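Local atomic coordinates of spermidine N(1)-acetyltransferase (Vibrio cholerae serotype O1, PDB entry 7KWJ), a protein that transfers an acetyl group from acetyl-CoA to the primary amines of spermidine and other polyamines such as spermine, protecting the cell against polyamine toxicity. Residues B[129-134]-B[159-164]. The protein carries 10 engineered substitutions. Numbering follows the deposited sequence.
Sequences KAVHLY and KRMYIL
In the GNAT fold of this acetyltransferase, helix 128-136, which contributes to the acetyl-CoA site, packs on strand 155-164 through Val131, Tyr134 and Met161. The two short segments run nearly parallel, at 17°, and their axes approach to 10.4 Å. Met161 spans that gap: its long, flexible side chain reaches out from the strand and meets both helix residues at about a right angle. Its SD lies 4.0 Å from CG1 of Val131, whose small apolar branches fit the buried position between helix and strand and give the sulfur a close apolar neighbour. A bend at the last torsion (chi3 -72°) turns the methyl toward Tyr134, where CE of Met161 sits 3.4 Å from CB of Tyr134. The methyl also meets the ring at its edge, near the ring plane, and does not lie over a face. Lys159 adds the aliphatic part of its chain, its CG being 4.4 Å from CG2 of Val131, while its ammonium group turns away to a salt bridge with Glu141. Val123 of strand 118-124 touches both Met161 and Tyr134. Tyr134, probably the proton donor of the reaction, also lies beside Ile87 and Phe85; a tyrosine so placed, on a helix packed against the central sheet, is typical of the GNAT active site.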
loop_
_atom_site.group_PDB
_atom_site.type_symbol
_atom_site.label_atom_id
_atom_site.label_comp_id
_atom_site.label_asym_id
_atom_site.label_seq_id
_atom_site.Cartn_x
_atom_site.Cartn_y
_atom_site.Cartn_z
ATOM N N LYS B 129 6.420 49.859 11.558
ATOM C CA LYS B 129 5.456 50.123 10.496
ATOM C C LYS B 129 4.341 49.085 10.503
ATOM O O LYS B 129 3.164 49.424 10.327
ATOM C CB LYS B 129 6.163 50.146 9.140
ATOM C CG LYS B 129 5.240 50.381 7.949
ATOM C CD LYS B 129 4.489 51.697 8.070
ATOM N N ALA B 130 4.690 47.815 10.713
ATOM C CA ALA B 130 3.677 46.767 10.750
ATOM C C ALA B 130 2.885 46.810 12.051
ATOM O O ALA B 130 1.668 46.595 12.050
ATOM C CB ALA B 130 4.333 45.399 10.567
ATOM N N VAL B 131 3.558 47.087 13.171
ATOM C CA VAL B 131 2.873 47.130 14.462
ATOM C C VAL B 131 1.786 48.196 14.448
ATOM O O VAL B 131 0.612 47.922 14.723
ATOM C CB VAL B 131 3.882 47.376 15.599
ATOM C CG1 VAL B 131 3.162 47.467 16.937
ATOM C CG2 VAL B 131 4.932 46.276 15.624
ATOM N N HIS B 132 2.164 49.435 14.124
ATOM C CA HIS B 132 1.191 50.523 14.115
ATOM C C HIS B 132 0.100 50.288 13.081
ATOM O O HIS B 132 -1.045 50.707 13.282
ATOM C CB HIS B 132 1.898 51.853 13.855
ATOM C CG HIS B 132 2.901 52.218 14.904
ATOM N ND1 HIS B 132 2.764 51.850 16.225
ATOM C CD2 HIS B 132 4.062 52.911 14.827
ATOM C CE1 HIS B 132 3.793 52.305 16.917
ATOM N NE2 HIS B 132 4.596 52.952 16.092
ATOM N N LEU B 133 0.428 49.621 11.972
ATOM C CA LEU B 133 -0.582 49.323 10.963
ATOM C C LEU B 133 -1.666 48.414 11.529
ATOM O O LEU B 133 -2.863 48.685 11.377
ATOM C CB LEU B 133 0.075 48.683 9.740
ATOM C CG LEU B 133 -0.878 48.139 8.674
ATOM C CD1 LEU B 133 -1.784 49.238 8.141
ATOM C CD2 LEU B 133 -0.094 47.496 7.546
ATOM N N TYR B 134 -1.264 47.323 12.184
ATOM C CA TYR B 134 -2.244 46.407 12.760
ATOM C C TYR B 134 -3.043 47.083 13.866
ATOM O O TYR B 134 -4.238 46.812 14.035
ATOM C CB TYR B 134 -1.544 45.157 13.290
ATOM C CG TYR B 134 -0.859 44.332 12.223
ATOM C CD1 TYR B 134 -1.503 44.021 11.033
ATOM C CD2 TYR B 134 0.436 43.868 12.404
ATOM C CE1 TYR B 134 -0.879 43.269 10.057
ATOM C CE2 TYR B 134 1.069 43.116 11.434
ATOM C CZ TYR B 134 0.408 42.820 10.262
ATOM O OH TYR B 134 1.034 42.071 9.292
ATOM N N LYS B 159 6.042 41.320 18.981
ATOM C CA LYS B 159 4.754 41.609 19.591
ATOM C C LYS B 159 3.740 40.547 19.192
ATOM O O LYS B 159 3.686 40.125 18.033
ATOM C CB LYS B 159 4.246 42.986 19.154
ATOM C CG LYS B 159 5.159 44.147 19.509
ATOM C CD LYS B 159 4.954 44.602 20.942
ATOM C CE LYS B 159 5.843 45.788 21.282
ATOM N NZ LYS B 159 5.588 46.311 22.652
ATOM N N ARG B 160 2.944 40.109 20.159
ATOM C CA ARG B 160 1.761 39.297 19.899
ATOM C C ARG B 160 0.540 40.188 20.089
ATOM O O ARG B 160 0.325 40.727 21.179
ATOM C CB ARG B 160 1.703 38.083 20.824
ATOM C CG ARG B 160 0.530 37.149 20.546
ATOM C CD ARG B 160 0.436 36.052 21.594
ATOM N NE ARG B 160 -0.902 35.467 21.669
ATOM C CZ ARG B 160 -1.283 34.355 21.046
ATOM N NH1 ARG B 160 -0.435 33.679 20.283
ATOM N NH2 ARG B 160 -2.525 33.917 21.188
ATOM N N MET B 161 -0.245 40.350 19.028
ATOM C CA MET B 161 -1.388 41.250 19.031
ATOM C C MET B 161 -2.631 40.496 18.582
ATOM O O MET B 161 -2.550 39.563 17.779
ATOM C CB MET B 161 -1.129 42.457 18.123
ATOM C CG MET B 161 0.221 43.111 18.379
ATOM S SD MET B 161 0.392 44.733 17.619
ATOM C CE MET B 161 0.533 44.276 15.899
ATOM N N TYR B 162 -3.785 40.910 19.109
ATOM C CA TYR B 162 -5.022 40.165 18.926
ATOM C C TYR B 162 -6.173 41.113 18.623
ATOM O O TYR B 162 -6.078 42.331 18.791
ATOM C CB TYR B 162 -5.367 39.344 20.171
ATOM C CG TYR B 162 -5.933 40.181 21.294
ATOM C CD1 TYR B 162 -7.304 40.271 21.500
ATOM C CD2 TYR B 162 -5.097 40.893 22.140
ATOM C CE1 TYR B 162 -7.824 41.041 22.524
ATOM C CE2 TYR B 162 -5.607 41.665 23.167
ATOM C CZ TYR B 162 -6.969 41.737 23.354
ATOM O OH TYR B 162 -7.478 42.505 24.376
ATOM N N ILE B 163 -7.280 40.519 18.182
ATOM C CA ILE B 163 -8.545 41.219 17.996
ATOM C C ILE B 163 -9.664 40.209 18.207
ATOM O O ILE B 163 -9.588 39.074 17.725
ATOM C CB ILE B 163 -8.637 41.881 16.606
ATOM C CG1 ILE B 163 -9.924 42.703 16.498
ATOM C CG2 ILE B 163 -8.586 40.828 15.509
ATOM C CD1 ILE B 163 -10.055 43.465 15.199
ATOM N N LEU B 164 -10.701 40.620 18.930
ATOM C CA LEU B 164 -11.786 39.728 19.307
ATOM C C LEU B 164 -12.979 39.894 18.375
ATOM O O LEU B 164 -13.215 40.968 17.816
ATOM C CB LEU B 164 -12.218 39.981 20.752
ATOM C CG LEU B 164 -11.146 39.718 21.810
ATOM C CD1 LEU B 164 -11.674 40.033 23.199
ATOM C CD2 LEU B 164 -10.653 38.281 21.737
#